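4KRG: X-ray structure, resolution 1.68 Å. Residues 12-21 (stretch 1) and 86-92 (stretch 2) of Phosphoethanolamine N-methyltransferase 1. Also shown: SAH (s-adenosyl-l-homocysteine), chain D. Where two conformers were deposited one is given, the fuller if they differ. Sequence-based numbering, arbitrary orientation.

Stretch 1 (12-21) RRDSFKTFWD
Stretch 2 86-92: DFIESFI

Stretch 1 is helical from Arg12, continuing a helix that starts earlier in the chain, with phi/psi near -65/-38. Stretch 2 enters extended at Asp86 (-160/151), turns through Phe87 (-90/-3) and Ile88 (-100/117), and becomes helix from Glu89, with Ile88 at the N-cap position. The register is set by two CA pairs: Lys17 CA lies 7.3 Å from Phe87 CA, and Asp21 CA lies 7.0 Å from Ile88 CA. One helical turn of stretch 1 thus spans a single residue step of the loop. No hydrogen bond crosses between the stretches; 348 Å² of surface, both sides summed, is buried by packing. Apolar Phe87, Ile88, Trp20 and Phe91 are buried, while charged Lys17 and Asp21 stay partly exposed.

Phe87 is the centre, with 100 Å² covered. Its CA-to-CB bond points toward the helix, and chi1 of 72° (p) with chi2 of 166° sets the ring between protein and ligand. Over one face lies Lys17 CD, 4.2 Å from the ring centroid and 12° off the normal, a CH-pi contact; over the opposite face lies SAH C4, an atom of the adenine. A flat aromatic suits this place because each face receives a different partner. Around the ring, Phe87 CZ comes 4.0 Å from Phe16 O, Phe87 CE2 is 4.1 Å from Trp20 CB, and Phe87 CE1 is 4.0 Å from Arg13 NH1, close to the guanidinium plane and at its edge.

Trp20 contributes the largest helix surface to the contact, 73 Å². It also points toward stretch 2, with chi1 -82° (m) and chi2 106°. Its CB packs 3.8 Å from Ile88 CG1, while the indole reaches farther along: Trp20 CE3 meets Phe91 CE2 at 3.8 Å, near the plane of the Phe91 ring and at its edge. Phe91, m with chi2 -8°, points toward the helix from the first turn of its own. One indole face is covered by SAH C2', and Trp20 CH2 is 3.5 Å from SAH SD, so this wide side chain serves both the interface and the ligand.

Lys17 shows how a charged residue can work at a border. Its rotamer, t, p, t, p, places Lys17 CD over the face of Phe87, while Lys17 CB comes 3.6 Å from Phe87 CE1 and Lys17 CE lies 3.4 Å from Phe87 O. Lys17 CD also touches Ile88 CD1 at 3.5 Å. The amine then turns to the acid one helical turn on, where Lys17 NZ donates to Asp21 OD1 at 2.7 Å in a salt bridge. Asp21 (chi1 -82°, m) starts away from stretch 2, but its end returns, placing Asp21 OD1 3.4 Å from Ile88 CD1. Ile88, m and m, fits its branched aliphatic chain among Lys17, Trp20 and Asp21.

Asp86 does not touch the helix, but its carboxylate holds both the loop and the ligand. Its OD2 accepts from Ile88 N at 3.1 Å and from SAH O2' at 2.7 Å, while SAH O3' donates to Asp86 OD1 at a very short 2.4 Å, tying the turn to the ribose.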

# COMPACT_ATOMS: atom_id res chain seq x y z
N ARG A 12 -10.82 -24.26 -11.81
CA ARG A 12 -9.88 -23.19 -11.47
C ARG A 12 -9.52 -23.23 -10.00
O ARG A 12 -8.39 -22.93 -9.63
CB ARG A 12 -10.44 -21.81 -11.85
CG ARG A 12 -10.75 -21.66 -13.32
CD ARG A 12 -10.60 -20.23 -13.81
NE ARG A 12 -10.30 -20.21 -15.24
CZ ARG A 12 -11.18 -19.92 -16.19
NH1 ARG A 12 -12.42 -19.60 -15.88
NH2 ARG A 12 -10.80 -19.93 -17.47
N ARG A 13 -10.48 -23.59 -9.16
CA ARG A 13 -10.21 -23.77 -7.74
C ARG A 13 -9.17 -24.86 -7.58
O ARG A 13 -8.19 -24.71 -6.84
CB ARG A 13 -11.49 -24.13 -6.98
CG ARG A 13 -11.29 -24.33 -5.49
CD ARG A 13 -11.60 -23.06 -4.68
NE ARG A 13 -10.88 -21.89 -5.16
CZ ARG A 13 -9.62 -21.60 -4.87
NH1 ARG A 13 -8.92 -22.39 -4.08
NH2 ARG A 13 -9.06 -20.51 -5.38
N ASP A 14 -9.36 -25.96 -8.31
CA ASP A 14 -8.49 -27.13 -8.18
C ASP A 14 -7.13 -26.92 -8.82
O ASP A 14 -6.18 -27.64 -8.51
CB ASP A 14 -9.17 -28.37 -8.76
CG ASP A 14 -8.47 -29.66 -8.35
OD1 ASP A 14 -7.78 -29.67 -7.31
OD2 ASP A 14 -8.62 -30.67 -9.08
N SER A 15 -7.01 -25.94 -9.71
CA SER A 15 -5.71 -25.67 -10.34
C SER A 15 -4.74 -25.08 -9.32
O SER A 15 -3.53 -25.28 -9.42
CB SER A 15 -5.86 -24.75 -11.54
OG SER A 15 -5.94 -23.40 -11.13
N PHE A 16 -5.28 -24.36 -8.34
CA PHE A 16 -4.47 -23.78 -7.28
C PHE A 16 -4.05 -24.84 -6.26
O PHE A 16 -2.90 -24.88 -5.85
CB PHE A 16 -5.19 -22.61 -6.61
CG PHE A 16 -5.14 -21.34 -7.40
CD1 PHE A 16 -3.94 -20.69 -7.63
CD2 PHE A 16 -6.31 -20.78 -7.92
CE1 PHE A 16 -3.89 -19.51 -8.36
CE2 PHE A 16 -6.26 -19.60 -8.65
CZ PHE A 16 -5.05 -18.96 -8.87
N LYS A 17 -4.99 -25.69 -5.87
CA LYS A 17 -4.70 -26.79 -4.95
C LYS A 17 -3.68 -27.75 -5.56
O LYS A 17 -2.81 -28.27 -4.86
CB LYS A 17 -6.00 -27.51 -4.58
CG LYS A 17 -5.82 -28.84 -3.89
CD LYS A 17 -5.13 -28.69 -2.55
CE LYS A 17 -5.20 -29.99 -1.77
NZ LYS A 17 -4.72 -31.17 -2.55
N THR A 18 -3.77 -27.96 -6.87
CA THR A 18 -2.81 -28.78 -7.61
C THR A 18 -1.43 -28.14 -7.63
O THR A 18 -0.41 -28.81 -7.47
CB THR A 18 -3.26 -29.00 -9.06
OG1 THR A 18 -4.64 -29.34 -9.09
CG2 THR A 18 -2.46 -30.11 -9.70
N PHE A 19 -1.39 -26.83 -7.86
CA PHE A 19 -0.14 -26.09 -7.82
C PHE A 19 0.53 -26.26 -6.46
O PHE A 19 1.71 -26.57 -6.37
CB PHE A 19 -0.36 -24.61 -8.11
CG PHE A 19 0.88 -23.77 -7.96
CD1 PHE A 19 1.80 -23.68 -8.99
CD2 PHE A 19 1.12 -23.07 -6.79
CE1 PHE A 19 2.94 -22.91 -8.86
CE2 PHE A 19 2.26 -22.29 -6.64
CZ PHE A 19 3.18 -22.21 -7.68
N TRP A 20 -0.24 -26.07 -5.39
CA TRP A 20 0.34 -26.16 -4.06
C TRP A 20 0.65 -27.60 -3.65
O TRP A 20 1.52 -27.83 -2.81
CB TRP A 20 -0.51 -25.41 -3.04
CG TRP A 20 -0.20 -23.96 -3.06
CD1 TRP A 20 -0.97 -22.96 -3.57
CD2 TRP A 20 1.00 -23.36 -2.59
NE1 TRP A 20 -0.33 -21.75 -3.43
CE2 TRP A 20 0.89 -21.97 -2.83
CE3 TRP A 20 2.16 -23.84 -1.99
CZ2 TRP A 20 1.90 -21.07 -2.49
CZ3 TRP A 20 3.16 -22.95 -1.65
CH2 TRP A 20 3.03 -21.58 -1.90
N ASP A 21 -0.05 -28.55 -4.25
CA ASP A 21 0.27 -29.96 -4.05
C ASP A 21 1.73 -30.25 -4.40
O ASP A 21 2.37 -31.10 -3.78
CB ASP A 21 -0.64 -30.86 -4.89
CG ASP A 21 -1.99 -31.11 -4.24
OD1 ASP A 21 -2.12 -30.83 -3.03
OD2 ASP A 21 -2.91 -31.59 -4.94
N ASP A 86 -5.27 -23.98 6.34
CA ASP A 86 -4.61 -24.09 5.04
C ASP A 86 -5.24 -25.25 4.29
O ASP A 86 -5.72 -26.20 4.91
CB ASP A 86 -3.11 -24.33 5.21
CG ASP A 86 -2.30 -23.91 3.99
OD1 ASP A 86 -1.88 -22.73 3.93
OD2 ASP A 86 -2.09 -24.75 3.09
N PHE A 87 -5.26 -25.19 2.96
CA PHE A 87 -5.87 -26.29 2.21
C PHE A 87 -4.89 -27.42 1.85
O PHE A 87 -5.29 -28.44 1.30
CB PHE A 87 -6.74 -25.81 1.04
CG PHE A 87 -5.98 -25.25 -0.15
CD1 PHE A 87 -6.64 -25.06 -1.35
CD2 PHE A 87 -4.64 -24.92 -0.06
CE1 PHE A 87 -5.98 -24.56 -2.44
CE2 PHE A 87 -3.97 -24.42 -1.16
CZ PHE A 87 -4.64 -24.23 -2.35
N ILE A 88 -3.62 -27.24 2.21
CA ILE A 88 -2.64 -28.31 2.07
C ILE A 88 -2.40 -29.01 3.40
O ILE A 88 -1.91 -28.40 4.35
CB ILE A 88 -1.30 -27.82 1.51
CG1 ILE A 88 -1.49 -27.23 0.10
CG2 ILE A 88 -0.31 -28.95 1.47
CD1 ILE A 88 -2.05 -28.21 -0.89
N GLU A 89 -2.74 -30.30 3.45
CA GLU A 89 -2.71 -31.09 4.68
C GLU A 89 -1.34 -31.18 5.35
O GLU A 89 -1.24 -30.98 6.56
CB GLU A 89 -3.22 -32.49 4.38
CG GLU A 89 -2.78 -33.54 5.38
CD GLU A 89 -3.25 -34.92 5.00
OE1 GLU A 89 -4.26 -35.02 4.27
OE2 GLU A 89 -2.61 -35.91 5.42
N SER A 90 -0.30 -31.47 4.58
CA SER A 90 1.03 -31.62 5.16
C SER A 90 1.52 -30.31 5.78
O SER A 90 2.27 -30.32 6.75
CB SER A 90 2.03 -32.15 4.13
OG SER A 90 2.75 -31.10 3.53
N PHE A 91 1.10 -29.19 5.21
CA PHE A 91 1.49 -27.88 5.75
C PHE A 91 0.92 -27.71 7.15
O PHE A 91 1.63 -27.34 8.08
CB PHE A 91 1.05 -26.74 4.83
CG PHE A 91 1.79 -26.68 3.51
CD1 PHE A 91 2.90 -27.49 3.27
CD2 PHE A 91 1.38 -25.81 2.52
CE1 PHE A 91 3.58 -27.43 2.06
CE2 PHE A 91 2.05 -25.75 1.31
CZ PHE A 91 3.15 -26.56 1.08
N ILE A 92 -0.38 -27.99 7.30
CA ILE A 92 -1.04 -27.93 8.59
C ILE A 92 -0.38 -28.90 9.57
O ILE A 92 -0.21 -28.59 10.75
CB ILE A 92 -2.55 -28.24 8.47
CG1 ILE A 92 -3.31 -27.00 7.99
CG2 ILE A 92 -3.11 -28.71 9.80
CD1 ILE A 92 -3.23 -25.80 8.94
N SAH D . 0.78 -17.24 4.47
CA SAH D . 1.92 -18.14 4.67
CB SAH D . 2.07 -19.06 3.41
CG SAH D . 2.18 -18.29 2.10
SD SAH D . 2.11 -19.31 0.60
C SAH D . 3.16 -17.37 4.93
O SAH D . 3.33 -16.29 4.38
OXT SAH D . 4.11 -17.95 5.41
C5' SAH D . 0.36 -19.69 0.35
C4' SAH D . -0.33 -20.47 1.32
O4' SAH D . -1.76 -20.26 1.18
C3' SAH D . -0.10 -21.91 1.12
O3' SAH D . -0.01 -22.55 2.38
C2' SAH D . -1.29 -22.38 0.43
O2' SAH D . -1.53 -23.73 0.69
C1' SAH D . -2.35 -21.51 1.00
N9 SAH D . -3.58 -21.40 0.13
C8 SAH D . -3.65 -20.92 -1.11
N7 SAH D . -4.94 -20.86 -1.44
C5 SAH D . -5.69 -21.29 -0.42
C6 SAH D . -7.07 -21.44 -0.22
N6 SAH D . -7.98 -21.13 -1.20
N1 SAH D . -7.48 -21.91 0.98
C2 SAH D . -6.63 -22.22 1.94
N3 SAH D . -5.30 -22.09 1.78
C4 SAH D . -4.81 -21.62 0.61